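Long-range contacts in GH3 beta-N-acetylglucosaminidase (PDB 6K5J), which probably removes terminal beta-linked N-acetylglucosamine from oligosaccharides by hydrolysis, as a glycoside hydrolase of family 3: residues A[181-189]-A[207-216]; A[135-143]-A[152-161]. All coordinates share one frame; numbering follows the deposited sequence.

Both interactions lie in the TIM-barrel part of the chain, and both belong to the glycoside hydrolase family 3 N-terminal domain. Along the chain interaction 2 comes first: residues 135-143 and 152-161 lead from strand 132-133 into helix 158-174. That helix leads on to strand 178-184, at whose end interaction 1 opens. The two contact centres are about 8 Å apart. They meet directly: L138 N lies 2.7 Å from K182 O, and H183 ND1 lies 2.8 Å from D139 OD2, both probable hydrogen bonds. Both contacts also supply hydrogen bonds to the same N-acetylglucosamine, from K182 and H183 in interaction 1 and R152 in interaction 2. Neighbouring barrel loops thus both contribute to holding one sugar, which D83 and D268 also bind.

Interaction 1: A[181-189]-A[207-216]; sequences VKHFPGHGD and RLDRLELAPF. With NAG (2-acetamido-2-deoxy-beta-D-glucopyranose), chain B.
F184 and P185, in the KHFPGHG signature at the end of barrel strand 178-184, pack on L213 and F216 of helix 213-222. F184 and F216 form a T-shaped pair with planes 83° apart. The edge of F184 points at the F216 face, CD2 lying 3.6 Å from F216 CG. F184 CA lies over the F216 face, 4.2 Å from the ring centroid, and with CG anti to the backbone N (chi1 -179°) the ring runs on past it and brings CD2 down at the CG rim. The rim of F216 meets the cis peptide between K182 and H183. L213 CD2 touches P185 CB at 3.6 Å. At G186 any side chain would run into E212 CG. On the sugar side of this barrel loop, H183 NE2 is hydrogen-bonded to NAG O3 (2.7 Å), and the sugar's acetyl methyl lies over the H183 ring. K182 NZ also donates to NAG O3, and is held by the carbonyl of F134 and a salt bridge to E85. Beyond the loop, R207 holds E212 side-on, NE to OE1 and NH2 to OE2 (2.8 Å). The same R207 NH2 bridges to D189 OD1 (2.9 Å), approaching from above its carboxylate plane. A methionine in place of R207 would probably leave the E212 and D189 carboxylates near each other without their shared positive charge. H203 holds D189 OD2.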
# COMPACT_ATOMS: atom_id res chain seq x y z
N VAL A 181 -0.81 -2.02 -11.02
CA VAL A 181 0.49 -2.42 -10.51
C VAL A 181 1.40 -1.20 -10.40
O VAL A 181 1.37 -0.31 -11.26
CB VAL A 181 1.10 -3.54 -11.38
CG1 VAL A 181 0.27 -4.80 -11.21
CG2 VAL A 181 1.18 -3.12 -12.85
N LYS A 182 2.21 -1.15 -9.34
CA LYS A 182 3.01 0.04 -9.04
C LYS A 182 4.29 -0.41 -8.34
O LYS A 182 4.35 -1.51 -7.79
CB LYS A 182 2.18 1.02 -8.18
CG LYS A 182 1.83 0.52 -6.76
CD LYS A 182 0.86 1.51 -6.05
CE LYS A 182 0.68 1.18 -4.56
NZ LYS A 182 -0.36 2.09 -3.93
N HIS A 183 5.34 0.42 -8.37
CA HIS A 183 5.45 1.72 -9.02
C HIS A 183 6.47 1.59 -10.16
O HIS A 183 7.68 1.49 -9.90
CB HIS A 183 5.92 2.80 -8.02
CG HIS A 183 5.07 2.91 -6.78
ND1 HIS A 183 5.18 2.04 -5.72
CD2 HIS A 183 4.12 3.81 -6.44
CE1 HIS A 183 4.33 2.40 -4.77
NE2 HIS A 183 3.67 3.46 -5.18
N PHE A 184 5.99 1.61 -11.39
CA PHE A 184 6.82 1.24 -12.54
C PHE A 184 7.90 2.30 -12.80
O PHE A 184 7.61 3.50 -12.76
CB PHE A 184 5.93 1.07 -13.78
CG PHE A 184 6.68 0.67 -15.02
CD1 PHE A 184 7.21 1.62 -15.88
CD2 PHE A 184 6.86 -0.67 -15.33
CE1 PHE A 184 7.91 1.25 -17.02
CE2 PHE A 184 7.55 -1.06 -16.48
CZ PHE A 184 8.08 -0.10 -17.32
N PRO A 185 9.14 1.89 -13.14
CA PRO A 185 9.58 0.51 -13.36
C PRO A 185 10.12 -0.22 -12.13
O PRO A 185 10.77 -1.25 -12.29
CB PRO A 185 10.70 0.67 -14.41
CG PRO A 185 11.30 2.01 -14.08
CD PRO A 185 10.13 2.87 -13.61
N GLY A 186 9.86 0.28 -10.92
CA GLY A 186 10.27 -0.46 -9.75
C GLY A 186 10.94 0.41 -8.70
O GLY A 186 12.04 0.91 -8.92
N HIS A 187 10.29 0.56 -7.55
CA HIS A 187 10.70 1.44 -6.47
C HIS A 187 11.42 0.70 -5.34
O HIS A 187 11.78 1.33 -4.34
CB HIS A 187 9.45 2.17 -5.91
CG HIS A 187 9.71 3.55 -5.36
ND1 HIS A 187 10.71 3.82 -4.45
CD2 HIS A 187 9.04 4.71 -5.55
CE1 HIS A 187 10.66 5.11 -4.13
NE2 HIS A 187 9.67 5.67 -4.78
N GLY A 188 11.66 -0.60 -5.48
CA GLY A 188 12.11 -1.41 -4.36
C GLY A 188 13.55 -1.19 -3.93
O GLY A 188 13.90 -1.47 -2.78
N ASP A 189 14.39 -0.68 -4.83
CA ASP A 189 15.82 -0.51 -4.54
C ASP A 189 16.14 0.82 -3.87
O ASP A 189 17.23 0.97 -3.31
CB ASP A 189 16.61 -0.66 -5.86
CG ASP A 189 18.13 -0.58 -5.68
OD1 ASP A 189 18.74 -1.59 -5.29
OD2 ASP A 189 18.72 0.49 -5.96
N ARG A 207 20.45 -5.18 -14.96
CA ARG A 207 19.89 -5.42 -13.64
C ARG A 207 18.40 -5.10 -13.63
O ARG A 207 17.61 -5.86 -13.07
CB ARG A 207 20.68 -4.60 -12.61
CG ARG A 207 19.86 -4.05 -11.49
CD ARG A 207 19.37 -5.10 -10.50
NE ARG A 207 18.54 -4.37 -9.55
CZ ARG A 207 19.00 -3.83 -8.44
NH1 ARG A 207 20.27 -3.99 -8.09
NH2 ARG A 207 18.18 -3.15 -7.65
N LEU A 208 18.00 -4.00 -14.29
CA LEU A 208 16.58 -3.68 -14.37
C LEU A 208 15.80 -4.77 -15.09
O LEU A 208 14.68 -5.10 -14.70
CB LEU A 208 16.38 -2.32 -15.07
CG LEU A 208 17.05 -1.10 -14.43
CD1 LEU A 208 16.78 0.17 -15.24
CD2 LEU A 208 16.60 -0.93 -12.97
N ASP A 209 16.39 -5.35 -16.15
CA ASP A 209 15.70 -6.39 -16.90
C ASP A 209 15.48 -7.65 -16.06
O ASP A 209 14.44 -8.31 -16.19
CB ASP A 209 16.49 -6.77 -18.16
CG ASP A 209 16.42 -5.71 -19.23
OD1 ASP A 209 15.52 -4.85 -19.18
OD2 ASP A 209 17.28 -5.73 -20.14
N ARG A 210 16.44 -8.00 -15.22
CA ARG A 210 16.31 -9.25 -14.48
C ARG A 210 15.62 -9.08 -13.14
O ARG A 210 15.14 -10.07 -12.57
CB ARG A 210 17.69 -9.87 -14.25
CG ARG A 210 18.51 -9.21 -13.19
CD ARG A 210 19.80 -9.99 -12.94
NE ARG A 210 20.89 -9.07 -12.62
CZ ARG A 210 21.15 -8.62 -11.40
NH1 ARG A 210 20.41 -9.02 -10.37
NH2 ARG A 210 22.16 -7.78 -11.22
N LEU A 211 15.54 -7.86 -12.62
CA LEU A 211 14.94 -7.66 -11.31
C LEU A 211 13.71 -6.76 -11.42
O LEU A 211 12.59 -7.27 -11.57
CB LEU A 211 15.97 -7.09 -10.33
CG LEU A 211 15.50 -7.18 -8.87
CD1 LEU A 211 15.35 -8.64 -8.45
CD2 LEU A 211 16.43 -6.43 -7.92
N GLU A 212 13.92 -5.44 -11.41
CA GLU A 212 12.84 -4.45 -11.33
C GLU A 212 11.71 -4.74 -12.32
O GLU A 212 10.53 -4.79 -11.94
CB GLU A 212 13.41 -3.05 -11.59
CG GLU A 212 13.95 -2.32 -10.35
CD GLU A 212 15.31 -2.84 -9.87
OE1 GLU A 212 15.93 -3.67 -10.57
OE2 GLU A 212 15.76 -2.40 -8.79
N LEU A 213 12.04 -4.92 -13.60
CA LEU A 213 11.02 -5.01 -14.65
C LEU A 213 10.28 -6.35 -14.67
O LEU A 213 9.17 -6.42 -15.21
CB LEU A 213 11.66 -4.76 -16.02
CG LEU A 213 12.12 -3.31 -16.25
CD1 LEU A 213 12.98 -3.20 -17.50
CD2 LEU A 213 10.92 -2.37 -16.34
N ALA A 214 10.88 -7.41 -14.13
CA ALA A 214 10.36 -8.76 -14.34
C ALA A 214 8.92 -8.94 -13.87
O ALA A 214 8.11 -9.49 -14.64
CB ALA A 214 11.30 -9.79 -13.68
N PRO A 215 8.52 -8.53 -12.66
CA PRO A 215 7.12 -8.74 -12.28
C PRO A 215 6.15 -7.89 -13.08
O PRO A 215 5.03 -8.34 -13.35
CB PRO A 215 7.09 -8.39 -10.78
CG PRO A 215 8.27 -7.52 -10.57
CD PRO A 215 9.32 -7.98 -11.55
N PHE A 216 6.55 -6.68 -13.50
CA PHE A 216 5.69 -5.88 -14.36
C PHE A 216 5.46 -6.57 -15.71
O PHE A 216 4.34 -6.57 -16.22
CB PHE A 216 6.28 -4.49 -14.56
CG PHE A 216 6.27 -3.65 -13.31
CD1 PHE A 216 5.10 -3.06 -12.86
CD2 PHE A 216 7.44 -3.46 -12.58
CE1 PHE A 216 5.09 -2.29 -11.70
CE2 PHE A 216 7.44 -2.68 -11.42
CZ PHE A 216 6.26 -2.09 -10.99
C1 NAG B . 1.72 8.06 -3.42
C2 NAG B . 2.14 6.58 -3.25
C3 NAG B . 1.24 5.64 -4.08
C4 NAG B . -0.23 5.96 -3.87
C5 NAG B . -0.48 7.43 -4.15
C6 NAG B . -1.92 7.86 -3.97
C7 NAG B . 4.45 5.77 -2.92
C8 NAG B . 5.83 5.69 -3.52
N2 NAG B . 3.53 6.42 -3.65
O1 NAG B . 2.36 8.80 -2.43
O3 NAG B . 1.50 4.29 -3.73
O4 NAG B . -1.04 5.16 -4.73
O5 NAG B . 0.31 8.19 -3.23
O6 NAG B . -2.29 7.85 -2.59
O7 NAG B . 4.18 5.25 -1.84
O HOH W 1 14.22 -0.17 -7.68
O HOH W 2 21.06 -2.99 -5.31

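Interaction 2: A[135-143]-A[152-161]; sequences APSLDINNN and RSYGGTAELV. With NAG (2-acetamido-2-deoxy-beta-D-glucopyranose), chain B.
S153 OG is hydrogen-bonded to the backbone at D139 and N141. Its hydroxyl is anti to the backbone N (chi1 161°), which turns it to the facing loop. It donates to D139 O at 2.7 Å and accepts from N141 N at 3.2 Å. It also accepts from G155 N, two residues on, closing an ST turn. One buried hydroxyl thus takes part in three bonds. N141 N is shared, since it also donates to G155 O from above that carbonyl's plane.

I140 is the main apolar side chain. Its CG1 branch leads CD1 to A158 CA, 3.7 Å away. Its CG2 branch presses on the G156 backbone, 3.3 Å from G156 C. V161 turns both methyls to the loop: CG1 sits 3.4 Å from L138 O, while CG2 meets I140 CG1. Y154 reaches along the loop, its OH 3.4 Å from P136 CB. L138 CD2 comes to the edge of the tyrosine ring. A water joins S137 O and D139 O to Y154 N.

S137 forms a second ST turn: OG accepts from D139 N and donates to D139 OD2. R152 bends at chi3 (72°) and brings NH1 to NAG O7 at 2.8 Å, with the acetyl group at the edge of the guanidinium. E85 is a second partner of R152 NH2.

P136 and L138 lie on V181 of strand 178-184, while P215 of helix 213-222 packs against I140 and V161, the latter on helix 158-174.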
# COMPACT_ATOMS: atom_id res chain seq x y z
N ALA A 135 -3.17 -0.93 -6.42
CA ALA A 135 -2.56 -2.14 -5.89
C ALA A 135 -2.62 -3.20 -6.98
O ALA A 135 -3.50 -3.13 -7.85
CB ALA A 135 -3.27 -2.61 -4.62
N PRO A 136 -1.72 -4.20 -6.95
CA PRO A 136 -0.67 -4.41 -5.95
C PRO A 136 0.63 -3.68 -6.27
O PRO A 136 0.93 -3.44 -7.44
CB PRO A 136 -0.45 -5.93 -6.00
CG PRO A 136 -0.64 -6.25 -7.47
CD PRO A 136 -1.73 -5.28 -7.96
N SER A 137 1.39 -3.34 -5.24
CA SER A 137 2.80 -3.04 -5.46
C SER A 137 3.51 -4.27 -6.02
O SER A 137 3.43 -5.36 -5.45
CB SER A 137 3.47 -2.63 -4.15
OG SER A 137 4.89 -2.62 -4.30
N LEU A 138 4.21 -4.09 -7.15
CA LEU A 138 5.15 -5.06 -7.67
C LEU A 138 6.59 -4.64 -7.41
O LEU A 138 7.51 -5.14 -8.07
CB LEU A 138 4.92 -5.28 -9.17
CG LEU A 138 3.55 -5.86 -9.55
CD1 LEU A 138 3.53 -6.20 -11.05
CD2 LEU A 138 3.24 -7.11 -8.71
N ASP A 139 6.79 -3.72 -6.47
CA ASP A 139 8.15 -3.34 -6.11
C ASP A 139 8.84 -4.51 -5.41
O ASP A 139 8.21 -5.28 -4.68
CB ASP A 139 8.14 -2.10 -5.22
CG ASP A 139 7.34 -0.95 -5.84
OD1 ASP A 139 7.69 -0.50 -6.96
OD2 ASP A 139 6.37 -0.48 -5.20
N ILE A 140 10.14 -4.65 -5.66
CA ILE A 140 10.95 -5.74 -5.12
C ILE A 140 11.88 -5.12 -4.09
O ILE A 140 12.82 -4.39 -4.45
CB ILE A 140 11.73 -6.47 -6.22
CG1 ILE A 140 10.79 -7.07 -7.26
CG2 ILE A 140 12.60 -7.58 -5.62
CD1 ILE A 140 11.46 -7.33 -8.63
N ASN A 141 11.62 -5.38 -2.81
CA ASN A 141 12.35 -4.71 -1.72
C ASN A 141 13.66 -5.45 -1.46
O ASN A 141 13.81 -6.20 -0.49
CB ASN A 141 11.49 -4.63 -0.47
CG ASN A 141 11.92 -3.51 0.46
OD1 ASN A 141 11.47 -2.37 0.34
ND2 ASN A 141 12.81 -3.83 1.40
N ASN A 142 14.61 -5.26 -2.37
CA ASN A 142 15.94 -5.83 -2.26
C ASN A 142 16.89 -4.95 -1.45
O ASN A 142 18.06 -5.32 -1.27
CB ASN A 142 16.53 -6.04 -3.66
CG ASN A 142 16.73 -4.73 -4.38
OD1 ASN A 142 15.77 -4.02 -4.63
ND2 ASN A 142 17.98 -4.38 -4.65
N ASN A 143 16.42 -3.80 -0.99
CA ASN A 143 17.21 -2.90 -0.14
C ASN A 143 16.55 -2.81 1.23
O ASN A 143 15.47 -2.19 1.35
CB ASN A 143 17.30 -1.52 -0.78
CG ASN A 143 18.06 -0.53 0.08
OD1 ASN A 143 18.66 -0.90 1.10
ND2 ASN A 143 18.07 0.73 -0.33
N ARG A 152 5.36 -3.27 2.17
CA ARG A 152 4.45 -3.13 1.04
C ARG A 152 4.86 -3.98 -0.16
O ARG A 152 4.06 -4.13 -1.09
CB ARG A 152 4.36 -1.66 0.61
CG ARG A 152 3.74 -0.76 1.67
CD ARG A 152 3.99 0.70 1.32
NE ARG A 152 3.18 1.11 0.19
CZ ARG A 152 3.40 2.21 -0.54
NH1 ARG A 152 4.43 2.99 -0.27
NH2 ARG A 152 2.57 2.52 -1.53
N SER A 153 6.06 -4.54 -0.16
CA SER A 153 6.54 -5.45 -1.20
C SER A 153 6.37 -6.89 -0.72
O SER A 153 6.52 -7.18 0.46
CB SER A 153 8.02 -5.19 -1.50
OG SER A 153 8.61 -6.30 -2.16
N TYR A 154 6.06 -7.80 -1.66
CA TYR A 154 6.01 -9.22 -1.29
C TYR A 154 7.38 -9.73 -0.83
O TYR A 154 7.46 -10.62 0.02
CB TYR A 154 5.53 -10.10 -2.45
CG TYR A 154 4.17 -9.77 -2.99
CD1 TYR A 154 3.01 -10.05 -2.27
CD2 TYR A 154 4.04 -9.17 -4.24
CE1 TYR A 154 1.75 -9.76 -2.78
CE2 TYR A 154 2.79 -8.87 -4.76
CZ TYR A 154 1.66 -9.16 -4.03
OH TYR A 154 0.44 -8.84 -4.56
N GLY A 155 8.46 -9.19 -1.38
CA GLY A 155 9.77 -9.69 -1.00
C GLY A 155 10.84 -9.20 -1.95
O GLY A 155 10.61 -8.34 -2.80
N GLY A 156 12.02 -9.80 -1.80
CA GLY A 156 13.23 -9.34 -2.45
C GLY A 156 13.65 -10.07 -3.71
O GLY A 156 14.74 -9.80 -4.22
N THR A 157 12.82 -10.95 -4.26
CA THR A 157 13.16 -11.60 -5.52
C THR A 157 12.08 -11.33 -6.56
O THR A 157 10.89 -11.22 -6.23
CB THR A 157 13.33 -13.11 -5.38
OG1 THR A 157 12.12 -13.69 -4.90
CG2 THR A 157 14.48 -13.44 -4.44
N ALA A 158 12.51 -11.22 -7.81
CA ALA A 158 11.56 -11.04 -8.91
C ALA A 158 10.59 -12.22 -8.99
O ALA A 158 9.40 -12.03 -9.27
CB ALA A 158 12.31 -10.88 -10.23
N GLU A 159 11.09 -13.44 -8.74
CA GLU A 159 10.24 -14.62 -8.89
C GLU A 159 9.07 -14.59 -7.91
O GLU A 159 7.92 -14.85 -8.29
CB GLU A 159 11.08 -15.89 -8.69
CG GLU A 159 10.35 -17.16 -9.05
CD GLU A 159 9.54 -17.75 -7.90
OE1 GLU A 159 9.75 -17.35 -6.73
OE2 GLU A 159 8.69 -18.62 -8.17
N LEU A 160 9.35 -14.30 -6.64
CA LEU A 160 8.29 -14.30 -5.63
C LEU A 160 7.29 -13.18 -5.90
O LEU A 160 6.07 -13.40 -5.84
CB LEU A 160 8.90 -14.15 -4.24
CG LEU A 160 7.85 -14.08 -3.11
CD1 LEU A 160 7.22 -15.45 -2.92
CD2 LEU A 160 8.48 -13.57 -1.81
N VAL A 161 7.79 -11.98 -6.19
CA VAL A 161 6.91 -10.83 -6.44
C VAL A 161 6.05 -11.07 -7.68
O VAL A 161 4.86 -10.76 -7.68
CB VAL A 161 7.75 -9.54 -6.55
CG1 VAL A 161 6.92 -8.39 -7.12
CG2 VAL A 161 8.31 -9.15 -5.18
C1 NAG B . 1.72 8.06 -3.42
C2 NAG B . 2.14 6.58 -3.25
C3 NAG B . 1.24 5.64 -4.08
C4 NAG B . -0.23 5.96 -3.87
C5 NAG B . -0.48 7.43 -4.15
C6 NAG B . -1.92 7.86 -3.97
C7 NAG B . 4.45 5.77 -2.92
C8 NAG B . 5.83 5.69 -3.52
N2 NAG B . 3.53 6.42 -3.65
O1 NAG B . 2.36 8.80 -2.43
O3 NAG B . 1.50 4.29 -3.73
O4 NAG B . -1.04 5.16 -4.73
O5 NAG B . 0.31 8.19 -3.23
O6 NAG B . -2.29 7.85 -2.59
O7 NAG B . 4.18 5.25 -1.84
O HOH W 3 5.76 -6.46 -4.25